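Local coordinates for protein ribose-phosphate pyrophosphokinase (Sulfolobus solfataricus, PDB 4TWB) that makes phosphoribosyl diphosphate (PRPP) by transferring the pyrophosphoryl group of ATP to the 1-hydroxyl of ribose 5-phosphate, using magnesium, at residues A[9-13]-A[269-273]; A[15-20]-A[282-288]. One frame throughout, in Å; residues are numbered along the deposited sequence.

Interaction 1. Residues A[9-13]-A[269-273]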
# COMPACT_ATOMS: atom_id res chain seq x y z
N THR A 9 -4.31 7.82 -13.13
CA THR A 9 -5.15 7.69 -14.29
C THR A 9 -4.11 7.73 -15.39
O THR A 9 -3.06 8.35 -15.20
CB THR A 9 -6.04 8.92 -14.44
OG1 THR A 9 -5.27 10.00 -14.98
CG2 THR A 9 -6.59 9.33 -13.09
N ASN A 10 -4.35 7.08 -16.51
CA ASN A 10 -3.32 7.15 -17.55
C ASN A 10 -3.82 7.95 -18.73
O ASN A 10 -3.65 7.58 -19.89
CB ASN A 10 -2.84 5.76 -17.96
CG ASN A 10 -2.04 5.08 -16.86
OD1 ASN A 10 -0.88 5.43 -16.61
ND2 ASN A 10 -2.66 4.11 -16.20
N GLY A 11 -4.46 9.07 -18.41
CA GLY A 11 -5.11 9.90 -19.39
C GLY A 11 -6.57 9.51 -19.47
O GLY A 11 -7.38 10.20 -20.09
N ILE A 12 -6.91 8.39 -18.84
CA ILE A 12 -8.26 7.85 -18.97
C ILE A 12 -9.33 8.78 -18.41
O ILE A 12 -10.42 8.88 -18.99
CB ILE A 12 -8.38 6.46 -18.31
CG1 ILE A 12 -7.60 5.43 -19.10
CG2 ILE A 12 -9.83 6.04 -18.23
CD1 ILE A 12 -7.67 4.04 -18.50
N ASP A 13 -9.03 9.46 -17.31
CA ASP A 13 -9.96 10.42 -16.73
C ASP A 13 -10.24 11.58 -17.70
O ASP A 13 -11.38 11.99 -17.88
CB ASP A 13 -9.44 10.94 -15.38
CG ASP A 13 -8.08 11.63 -15.49
OD1 ASP A 13 -7.26 11.24 -16.36
OD2 ASP A 13 -7.83 12.57 -14.70
N ASN A 269 -3.70 1.38 -22.12
CA ASN A 269 -3.41 2.32 -21.06
C ASN A 269 -4.13 2.03 -19.74
O ASN A 269 -4.50 2.95 -19.01
CB ASN A 269 -3.65 3.76 -21.54
CG ASN A 269 -5.11 4.03 -21.90
OD1 ASN A 269 -5.89 3.10 -22.13
ND2 ASN A 269 -5.48 5.31 -21.96
N THR A 270 -4.34 0.76 -19.44
CA THR A 270 -4.74 0.40 -18.08
C THR A 270 -3.48 0.50 -17.23
O THR A 270 -3.56 0.60 -16.02
CB THR A 270 -5.29 -1.02 -17.99
OG1 THR A 270 -4.30 -1.95 -18.43
CG2 THR A 270 -6.54 -1.18 -18.85
N ILE A 271 -2.33 0.47 -17.89
CA ILE A 271 -1.02 0.54 -17.25
C ILE A 271 -0.25 1.73 -17.81
O ILE A 271 -0.63 2.28 -18.86
CB ILE A 271 -0.21 -0.75 -17.56
CG1 ILE A 271 -0.99 -1.97 -17.11
CG2 ILE A 271 1.14 -0.72 -16.90
CD1 ILE A 271 -1.52 -1.85 -15.74
N ASN A 272 0.83 2.13 -17.14
CA ASN A 272 1.74 3.14 -17.67
C ASN A 272 2.92 2.50 -18.43
O ASN A 272 3.48 1.51 -17.95
CB ASN A 272 2.25 3.99 -16.51
CG ASN A 272 3.01 5.22 -16.97
OD1 ASN A 272 2.84 5.69 -18.10
ND2 ASN A 272 3.85 5.75 -16.08
N VAL A 273 3.32 3.05 -19.59
CA VAL A 273 4.40 2.42 -20.39
C VAL A 273 5.50 3.32 -21.05
O VAL A 273 5.94 4.32 -20.48
CB VAL A 273 3.81 1.44 -21.45
CG1 VAL A 273 4.55 0.13 -21.41
CG2 VAL A 273 2.32 1.19 -21.22

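Interaction 2. Residues A[15-20]-A[282-288]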
# COMPACT_ATOMS: atom_id res chain seq x y z
N SER A 15 -9.72 11.70 -21.12
CA SER A 15 -10.40 11.32 -22.35
C SER A 15 -11.84 10.84 -22.08
O SER A 15 -12.72 11.02 -22.92
CB SER A 15 -9.57 10.35 -23.22
OG SER A 15 -9.64 9.02 -22.76
N LEU A 16 -12.09 10.27 -20.91
CA LEU A 16 -13.47 9.95 -20.54
C LEU A 16 -14.31 11.22 -20.36
O LEU A 16 -15.53 11.21 -20.54
CB LEU A 16 -13.52 9.12 -19.25
CG LEU A 16 -13.39 7.60 -19.36
CD1 LEU A 16 -13.67 7.00 -18.00
CD2 LEU A 16 -14.32 6.99 -20.43
N SER A 17 -13.64 12.31 -19.99
CA SER A 17 -14.32 13.59 -19.83
C SER A 17 -14.80 14.13 -21.17
O SER A 17 -15.94 14.59 -21.29
CB SER A 17 -13.38 14.61 -19.17
OG SER A 17 -14.03 15.85 -18.98
N LYS A 18 -13.94 14.09 -22.18
CA LYS A 18 -14.32 14.47 -23.54
C LYS A 18 -15.45 13.57 -24.05
O LYS A 18 -16.53 14.05 -24.37
CB LYS A 18 -13.12 14.40 -24.49
CG LYS A 18 -12.01 15.42 -24.16
CD LYS A 18 -10.87 15.40 -25.18
CE LYS A 18 -11.26 16.06 -26.51
NZ LYS A 18 -12.04 15.17 -27.44
N ILE A 19 -15.18 12.27 -24.09
CA ILE A 19 -16.12 11.29 -24.61
C ILE A 19 -17.52 11.38 -24.01
O ILE A 19 -18.52 11.24 -24.73
CB ILE A 19 -15.59 9.85 -24.39
CG1 ILE A 19 -14.35 9.62 -25.26
CG2 ILE A 19 -16.65 8.82 -24.70
CD1 ILE A 19 -13.63 8.34 -24.93
N LEU A 20 -17.62 11.60 -22.71
CA LEU A 20 -18.92 11.61 -22.05
C LEU A 20 -19.45 13.02 -21.88
O LEU A 20 -20.61 13.21 -21.51
CB LEU A 20 -18.82 10.92 -20.70
CG LEU A 20 -18.45 9.45 -20.76
CD1 LEU A 20 -18.15 8.93 -19.35
CD2 LEU A 20 -19.58 8.67 -21.40
N ASP A 282 -5.70 3.30 -26.28
CA ASP A 282 -6.44 4.00 -25.24
C ASP A 282 -7.84 3.38 -25.16
O ASP A 282 -8.66 3.55 -26.06
CB ASP A 282 -6.51 5.51 -25.55
CG ASP A 282 -7.50 6.26 -24.70
OD1 ASP A 282 -8.07 5.66 -23.75
OD2 ASP A 282 -7.72 7.47 -24.98
N VAL A 283 -8.09 2.66 -24.08
CA VAL A 283 -9.31 1.88 -23.94
C VAL A 283 -10.46 2.66 -23.31
O VAL A 283 -11.46 2.06 -22.90
CB VAL A 283 -9.08 0.62 -23.09
CG1 VAL A 283 -8.21 -0.38 -23.85
CG2 VAL A 283 -8.45 0.99 -21.73
N SER A 284 -10.31 3.98 -23.21
CA SER A 284 -11.38 4.82 -22.66
C SER A 284 -12.69 4.62 -23.42
O SER A 284 -13.76 4.53 -22.83
CB SER A 284 -10.98 6.29 -22.71
OG SER A 284 -9.70 6.47 -22.14
N GLN A 285 -12.60 4.56 -24.74
CA GLN A 285 -13.78 4.33 -25.58
C GLN A 285 -14.54 3.05 -25.18
O GLN A 285 -15.77 3.05 -25.12
CB GLN A 285 -13.38 4.32 -27.06
CG GLN A 285 -14.56 4.49 -28.01
CD GLN A 285 -15.41 5.72 -27.69
OE1 GLN A 285 -14.99 6.86 -27.93
NE2 GLN A 285 -16.62 5.48 -27.17
N SER A 286 -13.81 1.97 -24.91
CA SER A 286 -14.41 0.72 -24.46
C SER A 286 -15.01 0.84 -23.06
O SER A 286 -16.05 0.24 -22.76
CB SER A 286 -13.40 -0.42 -24.51
OG SER A 286 -13.07 -0.78 -25.84
N ILE A 287 -14.35 1.60 -22.19
CA ILE A 287 -14.85 1.81 -20.83
C ILE A 287 -16.15 2.61 -20.88
O ILE A 287 -17.09 2.31 -20.15
CB ILE A 287 -13.80 2.50 -19.92
CG1 ILE A 287 -12.69 1.53 -19.55
CG2 ILE A 287 -14.44 2.99 -18.65
CD1 ILE A 287 -11.40 2.23 -19.13
N ALA A 288 -16.20 3.62 -21.75
CA ALA A 288 -17.37 4.49 -21.87
C ALA A 288 -18.64 3.72 -22.19
O ALA A 288 -19.69 3.99 -21.61
CB ALA A 288 -17.15 5.57 -22.92

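Interaction 1. Residues A[9-13]-A[269-273]
Asn10 and Ile12 press against the backbone and side chain of Asn269 where the two PRTase-like halves of the synthase meet: the entry to helix 12-20 of the N-terminal half packs on the loop that follows strand 262-268. The side chain of Asn10 lies across the first residues of that loop, from Asn269 to Asn272. Its CB lies 3.4 Å from the carbonyl O of Asn269. CG, set anti to the carbonyl carbon of Asn10 (chi1 -69°), carries the amide along the loop, 3.7 Å from Ile271 O. At the tip the two branches diverge. Asn10 ND2 comes to 3.6 Å from Thr270 O, while Asn10 OD1 meets the CB of Asn272 at 3.4 Å; the side chains of Asn10 and Asn272 run nearly perpendicular, although their amide planes are only 29° apart. No hydrogen bond joins the two segments, and the fit is one of close van der Waals contact over peptide groups. Thr270 O is taken by the hydroxyl of Thr55. The amide of Asn269 is likewise bound outside this contact, OD1 accepting from Val283 N and ND2 giving a weak bond to Asp282 OD1. Ile12 therefore meets an already anchored amide: its CG1 lies 3.6 Å from Asn269 ND2, and its CD1 reaches the carbonyl O of Asn269 at 3.4 Å.

Interaction 2. Residues A[15-20]-A[282-288]
Ser15 turns OG between its backbone N and carbonyl carbon (chi1 79°), and Asp282 swings its carboxylate anti to its own N (chi1 167°), which brings the hydroxyl and OD2 together where the first part of helix 12-20 passes the start of helix 284-289. The hydrogen bond from Ser15 OG to Asp282 OD2 is weak, at 3.3 Å, and the side chain of Ser284 lies close beside the same hydroxyl. Asp282 OD1, the other carboxylate oxygen, accepts from the backbone N of Ser284 at 2.9 Å, forming an Asx turn at the start of helix 284-289. This N-H approaches from above the carboxylate plane. With an alanine at the position of Asp282, the N-H of Ser284 is likely to lose its acceptor at the helix start, and Ser15 OG its carboxylate partner.

Beyond this polar end the contact becomes apolar. The short segments of helices 12-20 and 284-289 cross at -53°, with their axes 9.7 Å apart, and the small Ala288 lets the larger residues of the first helix come in. The CB of Ala288 is met by Ile19 CG2 at 3.7 Å, by Leu16 CD2 at 4.0 Å and, more loosely, by Leu20 CD2. Leu16 divides its tip, sending CD1 to Ile287 CG2 at 4.1 Å, the two side chains running about perpendicular; on its own half of the protein it also touches Ile3 of strand 2-5. On the more exposed flank, Gln285 bends at its second torsion and lays OE1 3.6 Å from Ile19 CD1. The chemistry is thus divided, with a carboxylate serving chiefly its own helix start and reaching weakly across, while aliphatic packing makes most of the join.

From the N terminus, the chain leaves strand 2-5, passes through 9-13 into helix 12-20 and supplies the first sides of both contacts almost in succession. Some 260 residues later, after the rest of the N-terminal half and most of the phosphoribosyltransferase domain, it returns: 269-273, after strand 262-268, closes the loop of interaction 1, and 282-288, just past the edge strand 279-281, closes that of interaction 2. The segments alternate, so the two loops cross rather than nest. With centres 11 Å apart, the contacts share helix 12-20 and adjoin directly, Thr270 CG2 packing on Val283 CG2. Together they fasten helix 12-20 and the residues leading into it to the loop after strand 262-268 and to the C-terminal helix 284-289.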